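Local coordinates for protein predicted transcriptional regulator (Clostridium thermocellum, PDB 1XMA) that probably binds DNA as a dimeric, PadR-like winged-helix regulator of transcription, at residues Asp43-Tyr56 / Arg105-Tyr118. Sequence-based numbering, arbitrary orientation.
Sequences DTIILSLLIEGDSY and RTYYRITPEGIKYY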
loop_
_atom_site.group_PDB
_atom_site.type_symbol
_atom_site.label_atom_id
_atom_site.label_comp_id
_atom_site.label_asym_id
_atom_site.label_seq_id
_atom_site.Cartn_x
_atom_site.Cartn_y
_atom_site.Cartn_z
ATOM N N ASP B 43 1.703 11.675 2.349
ATOM C CA ASP B 43 0.989 12.955 2.528
ATOM C C ASP B 43 -0.031 12.900 3.649
ATOM O O ASP B 43 -0.150 13.848 4.445
ATOM C CB ASP B 43 0.312 13.382 1.237
ATOM C CG ASP B 43 1.314 13.685 0.127
ATOM O OD1 ASP B 43 2.521 13.496 0.329
ATOM O OD2 ASP B 43 0.896 14.107 -0.954
ATOM N N THR B 44 -0.777 11.797 3.695
ATOM C CA THR B 44 -1.799 11.577 4.716
ATOM C C THR B 44 -1.174 11.491 6.120
ATOM O O THR B 44 -1.720 12.037 7.060
ATOM C CB THR B 44 -2.600 10.292 4.399
ATOM O OG1 THR B 44 -3.100 10.374 3.054
ATOM C CG2 THR B 44 -3.766 10.086 5.402
ATOM N N ILE B 45 -0.026 10.808 6.234
ATOM C CA ILE B 45 0.759 10.755 7.479
ATOM C C ILE B 45 1.273 12.150 7.937
ATOM O O ILE B 45 1.245 12.469 9.107
ATOM C CB ILE B 45 1.964 9.734 7.336
ATOM C CG1 ILE B 45 1.445 8.290 7.222
ATOM C CG2 ILE B 45 3.005 9.931 8.452
ATOM C CD1 ILE B 45 2.530 7.212 7.015
ATOM N N ILE B 46 1.750 12.964 7.001
ATOM C CA ILE B 46 2.188 14.333 7.297
ATOM C C ILE B 46 1.028 15.225 7.696
ATOM O O ILE B 46 1.147 16.001 8.642
ATOM C CB ILE B 46 2.959 14.982 6.118
ATOM C CG1 ILE B 46 4.335 14.309 5.956
ATOM C CG2 ILE B 46 3.115 16.507 6.354
ATOM C CD1 ILE B 46 4.928 14.412 4.559
ATOM N N LEU B 47 -0.097 15.089 6.995
ATOM C CA LEU B 47 -1.332 15.791 7.340
ATOM C C LEU B 47 -1.854 15.402 8.718
ATOM O O LEU B 47 -2.335 16.252 9.488
ATOM C CB LEU B 47 -2.403 15.522 6.276
ATOM C CG LEU B 47 -2.139 16.121 4.888
ATOM C CD1 LEU B 47 -3.225 15.703 3.938
ATOM C CD2 LEU B 47 -1.997 17.672 4.939
ATOM N N SER B 48 -1.755 14.112 9.015
ATOM C CA SER B 48 -2.172 13.565 10.285
ATOM C C SER B 48 -1.424 14.230 11.464
ATOM O O SER B 48 -2.030 14.583 12.476
ATOM C CB SER B 48 -1.925 12.061 10.273
ATOM O OG SER B 48 -2.187 11.511 11.525
ATOM N N LEU B 49 -0.114 14.398 11.317
ATOM C CA LEU B 49 0.685 15.098 12.319
ATOM C C LEU B 49 0.343 16.585 12.440
ATOM O O LEU B 49 0.359 17.144 13.552
ATOM C CB LEU B 49 2.178 14.908 12.068
ATOM C CG LEU B 49 2.688 13.520 12.470
ATOM C CD1 LEU B 49 4.073 13.236 11.851
ATOM C CD2 LEU B 49 2.727 13.362 13.987
ATOM N N LEU B 50 0.012 17.208 11.308
ATOM C CA LEU B 50 -0.369 18.613 11.291
ATOM C C LEU B 50 -1.745 18.865 11.900
ATOM O O LEU B 50 -2.013 19.958 12.398
ATOM C CB LEU B 50 -0.263 19.193 9.872
ATOM C CG LEU B 50 1.201 19.299 9.419
ATOM C CD1 LEU B 50 1.316 19.654 7.941
ATOM C CD2 LEU B 50 1.991 20.291 10.294
ATOM N N ILE B 51 -2.614 17.852 11.882
ATOM C CA ILE B 51 -3.897 17.945 12.602
ATOM C C ILE B 51 -3.702 18.013 14.148
ATOM O O ILE B 51 -4.477 18.673 14.859
ATOM C CB ILE B 51 -4.865 16.809 12.191
ATOM C CG1 ILE B 51 -5.280 16.992 10.731
ATOM C CG2 ILE B 51 -6.089 16.776 13.116
ATOM C CD1 ILE B 51 -5.832 15.752 10.054
ATOM N N GLU B 52 -2.672 17.330 14.645
ATOM C CA GLU B 52 -2.276 17.421 16.040
ATOM C C GLU B 52 -1.701 18.808 16.394
ATOM O O GLU B 52 -2.013 19.366 17.432
ATOM C CB GLU B 52 -1.250 16.343 16.367
ATOM C CG GLU B 52 -1.783 14.930 16.354
ATOM C CD GLU B 52 -0.682 13.905 16.555
ATOM O OE1 GLU B 52 0.438 14.308 16.935
ATOM O OE2 GLU B 52 -0.924 12.700 16.334
ATOM N N GLY B 53 -0.843 19.341 15.530
ATOM C CA GLY B 53 -0.383 20.715 15.655
ATOM C C GLY B 53 0.544 21.123 14.530
ATOM O O GLY B 53 1.181 20.270 13.899
ATOM N N ASP B 54 0.605 22.433 14.278
ATOM C CA ASP B 54 1.645 23.039 13.452
ATOM C C ASP B 54 2.996 22.406 13.741
ATOM O O ASP B 54 3.341 22.122 14.894
ATOM C CB ASP B 54 1.723 24.559 13.675
ATOM C CG ASP B 54 0.450 25.275 13.275
ATOM O OD1 ASP B 54 -0.514 24.596 12.857
ATOM O OD2 ASP B 54 0.401 26.524 13.375
ATOM N N SER B 55 3.763 22.172 12.687
ATOM C CA SER B 55 5.054 21.532 12.855
ATOM C C SER B 55 6.031 21.923 11.752
ATOM O O SER B 55 5.696 22.680 10.856
ATOM C CB SER B 55 4.888 20.002 12.929
ATOM O OG SER B 55 5.978 19.452 13.620
ATOM N N TYR B 56 7.246 21.402 11.836
ATOM C CA TYR B 56 8.279 21.731 10.867
ATOM C C TYR B 56 9.011 20.463 10.458
ATOM O O TYR B 56 8.870 19.435 11.112
ATOM C CB TYR B 56 9.242 22.800 11.432
ATOM C CG TYR B 56 9.919 22.426 12.743
ATOM C CD1 TYR B 56 9.273 22.619 13.971
ATOM C CD2 TYR B 56 11.219 21.901 12.756
ATOM C CE1 TYR B 56 9.899 22.289 15.183
ATOM C CE2 TYR B 56 11.851 21.560 13.968
ATOM C CZ TYR B 56 11.184 21.755 15.164
ATOM O OH TYR B 56 11.802 21.429 16.344
ATOM N N ARG B 105 12.804 29.523 10.729
ATOM C CA ARG B 105 12.254 28.176 10.513
ATOM C C ARG B 105 10.933 28.222 9.739
ATOM O O ARG B 105 10.102 29.093 9.983
ATOM C CB ARG B 105 12.104 27.460 11.861
ATOM C CG ARG B 105 11.241 26.203 11.861
ATOM C CD ARG B 105 11.669 25.294 12.989
ATOM N NE ARG B 105 13.055 24.858 12.785
ATOM C CZ ARG B 105 13.878 24.451 13.747
ATOM N NH1 ARG B 105 13.480 24.403 15.018
ATOM N NH2 ARG B 105 15.111 24.091 13.430
ATOM N N THR B 106 10.746 27.283 8.810
ATOM C CA THR B 106 9.482 27.141 8.101
ATOM C C THR B 106 8.575 26.156 8.837
ATOM O O THR B 106 8.944 24.995 9.040
ATOM C CB THR B 106 9.665 26.718 6.606
ATOM O OG1 THR B 106 10.559 27.621 5.961
ATOM C CG2 THR B 106 8.335 26.761 5.847
ATOM N N TYR B 107 7.407 26.656 9.250
ATOM C CA TYR B 107 6.371 25.858 9.900
ATOM C C TYR B 107 5.230 25.599 8.906
ATOM O O TYR B 107 5.009 26.381 7.968
ATOM C CB TYR B 107 5.830 26.576 11.141
ATOM C CG TYR B 107 6.829 26.731 12.279
ATOM C CD1 TYR B 107 7.595 27.897 12.413
ATOM C CD2 TYR B 107 6.994 25.715 13.230
ATOM C CE1 TYR B 107 8.521 28.033 13.453
ATOM C CE2 TYR B 107 7.915 25.840 14.276
ATOM C CZ TYR B 107 8.667 26.998 14.382
ATOM O OH TYR B 107 9.564 27.123 15.421
ATOM N N TYR B 108 4.499 24.511 9.108
ATOM C CA TYR B 108 3.316 24.280 8.292
ATOM C C TYR B 108 2.096 24.142 9.173
ATOM O O TYR B 108 2.187 23.655 10.292
ATOM C CB TYR B 108 3.491 23.074 7.367
ATOM C CG TYR B 108 4.713 23.174 6.480
ATOM C CD1 TYR B 108 5.950 22.656 6.897
ATOM C CD2 TYR B 108 4.650 23.812 5.221
ATOM C CE1 TYR B 108 7.088 22.763 6.093
ATOM C CE2 TYR B 108 5.776 23.905 4.400
ATOM C CZ TYR B 108 6.993 23.382 4.848
ATOM O OH TYR B 108 8.124 23.465 4.043
ATOM N N ARG B 109 0.967 24.600 8.647
ATOM C CA ARG B 109 -0.331 24.435 9.261
ATOM C C ARG B 109 -1.252 23.791 8.226
ATOM O O ARG B 109 -1.211 24.156 7.057
ATOM C CB ARG B 109 -0.864 25.813 9.705
ATOM C CG ARG B 109 -2.337 25.894 10.103
ATOM C CD ARG B 109 -2.656 27.280 10.752
ATOM N NE ARG B 109 -2.073 27.403 12.097
ATOM C CZ ARG B 109 -2.139 28.487 12.872
ATOM N NH1 ARG B 109 -2.767 29.581 12.457
ATOM N NH2 ARG B 109 -1.573 28.478 14.077
ATOM N N ILE B 110 -2.073 22.833 8.661
ATOM C CA ILE B 110 -3.022 22.183 7.752
ATOM C C ILE B 110 -4.216 23.121 7.362
ATOM O O ILE B 110 -4.708 23.887 8.194
ATOM C CB ILE B 110 -3.487 20.773 8.302
ATOM C CG1 ILE B 110 -4.279 19.998 7.230
ATOM C CG2 ILE B 110 -4.235 20.904 9.660
ATOM C CD1 ILE B 110 -4.576 18.555 7.569
ATOM N N THR B 111 -4.641 23.068 6.096
ATOM C CA THR B 111 -5.811 23.853 5.616
ATOM C C THR B 111 -7.125 23.033 5.668
ATOM O O THR B 111 -7.087 21.799 5.704
ATOM C CB THR B 111 -5.601 24.399 4.183
ATOM O OG1 THR B 111 -5.544 23.311 3.252
ATOM C CG2 THR B 111 -4.330 25.230 4.078
ATOM N N PRO B 112 -8.294 23.715 5.710
ATOM C CA PRO B 112 -9.578 22.994 5.583
ATOM C C PRO B 112 -9.626 22.020 4.405
ATOM O O PRO B 112 -10.244 20.963 4.510
ATOM C CB PRO B 112 -10.589 24.127 5.371
ATOM C CG PRO B 112 -9.998 25.269 6.165
ATOM C CD PRO B 112 -8.508 25.165 5.929
ATOM N N GLU B 113 -8.979 22.385 3.304
ATOM C CA GLU B 113 -8.926 21.564 2.091
ATOM C C GLU B 113 -8.018 20.348 2.295
ATOM O O GLU B 113 -8.204 19.298 1.659
ATOM C CB GLU B 113 -8.460 22.405 0.882
ATOM C CG GLU B 113 -9.308 23.701 0.629
ATOM C CD GLU B 113 -8.983 24.873 1.591
ATOM O OE1 GLU B 113 -7.944 24.839 2.257
ATOM O OE2 GLU B 113 -9.773 25.835 1.674
ATOM N N GLY B 114 -7.052 20.501 3.202
ATOM C CA GLY B 114 -6.130 19.447 3.572
ATOM C C GLY B 114 -6.739 18.471 4.536
ATOM O O GLY B 114 -6.371 17.311 4.548
ATOM N N ILE B 115 -7.665 18.952 5.364
ATOM C CA ILE B 115 -8.401 18.101 6.311
ATOM C C ILE B 115 -9.356 17.175 5.546
ATOM O O ILE B 115 -9.526 16.017 5.909
ATOM C CB ILE B 115 -9.155 18.957 7.368
ATOM C CG1 ILE B 115 -8.200 19.383 8.474
ATOM C CG2 ILE B 115 -10.331 18.192 7.998
ATOM C CD1 ILE B 115 -8.544 20.701 9.109
ATOM N N LYS B 116 -9.952 17.709 4.480
ATOM C CA LYS B 116 -10.861 16.974 3.616
ATOM C C LYS B 116 -10.143 15.927 2.757
ATOM O O LYS B 116 -10.668 14.823 2.543
ATOM C CB LYS B 116 -11.672 17.945 2.734
ATOM N N TYR B 117 -8.955 16.269 2.255
ATOM C CA TYR B 117 -8.118 15.284 1.579
ATOM C C TYR B 117 -7.729 14.143 2.532
ATOM O O TYR B 117 -7.720 12.960 2.139
ATOM C CB TYR B 117 -6.886 15.938 0.999
ATOM C CG TYR B 117 -5.815 14.972 0.472
ATOM C CD1 TYR B 117 -4.715 14.654 1.249
ATOM C CD2 TYR B 117 -5.896 14.414 -0.824
ATOM C CE1 TYR B 117 -3.720 13.810 0.794
ATOM C CE2 TYR B 117 -4.876 13.542 -1.314
ATOM C CZ TYR B 117 -3.789 13.256 -0.482
ATOM O OH TYR B 117 -2.768 12.406 -0.886
ATOM N N TYR B 118 -7.400 14.505 3.772
ATOM C CA TYR B 118 -7.057 13.537 4.804
ATOM C C TYR B 118 -8.213 12.554 5.054
ATOM O O TYR B 118 -7.997 11.333 5.139
ATOM C CB TYR B 118 -6.665 14.266 6.108
ATOM C CG TYR B 118 -6.513 13.331 7.294
ATOM C CD1 TYR B 118 -5.306 12.657 7.533
ATOM C CD2 TYR B 118 -7.592 13.093 8.166
ATOM C CE1 TYR B 118 -5.182 11.763 8.632
ATOM C CE2 TYR B 118 -7.473 12.238 9.245
ATOM C CZ TYR B 118 -6.265 11.569 9.473
ATOM O OH TYR B 118 -6.165 10.715 10.548
HETATM O O HOH W 1 -1.503 10.260 0.921
HETATM O O HOH W 2 -1.670 22.401 11.606
#
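S55 and Y108 form the one hydrogen-bonded pair that joins the short strand 55-56 to strand 106-110: Y108 N donates to S55 O at 2.8 Å, and S55 N returns a longer bond to Y108 O. Beside this pair, a water bridges the two segments where helix and strand come together. It donates to L50 O of helix 43-52 (2.6 Å) and to D54 OD1, and accepts from I110 N, so three groups from both segments share one solvent molecule. The carboxylate of D54 lies at the edge of the R109 guanidinium, in a salt bridge whose hydrogen bonds are individually weak (OD2 to NH2 2.9 Å); Y95 OH also bonds OD2. At the far end of the strand, the guanidinium of R105 lies flat on the Y56 ring, off-centre, with planes 6° apart, while its CD sits over the same ring. A bend at chi3 (-63°) folds the R105 chain into this position.

Helix 43-52 packs at 125° to helix 112-118. Y118 fits as a knob among T44, L47, S48 and I51, with I51 CD1 over its face, 3.8 Å from the ring centroid; F135 O of the second subunit accepts from both Y118 OH and S48 OG. A second water links T44 OG1 (2.7 Å) to Y117 OH. I110 CD1 meets L47 CD2 and I51 CG1, and I110 CB meets L50 CB. Helix, short strand and hairpin strand joined in this way are characteristic of the winged-helix DNA-binding fold of PadR-like regulators, with Y118 of helix 112-135 already touching the second subunit.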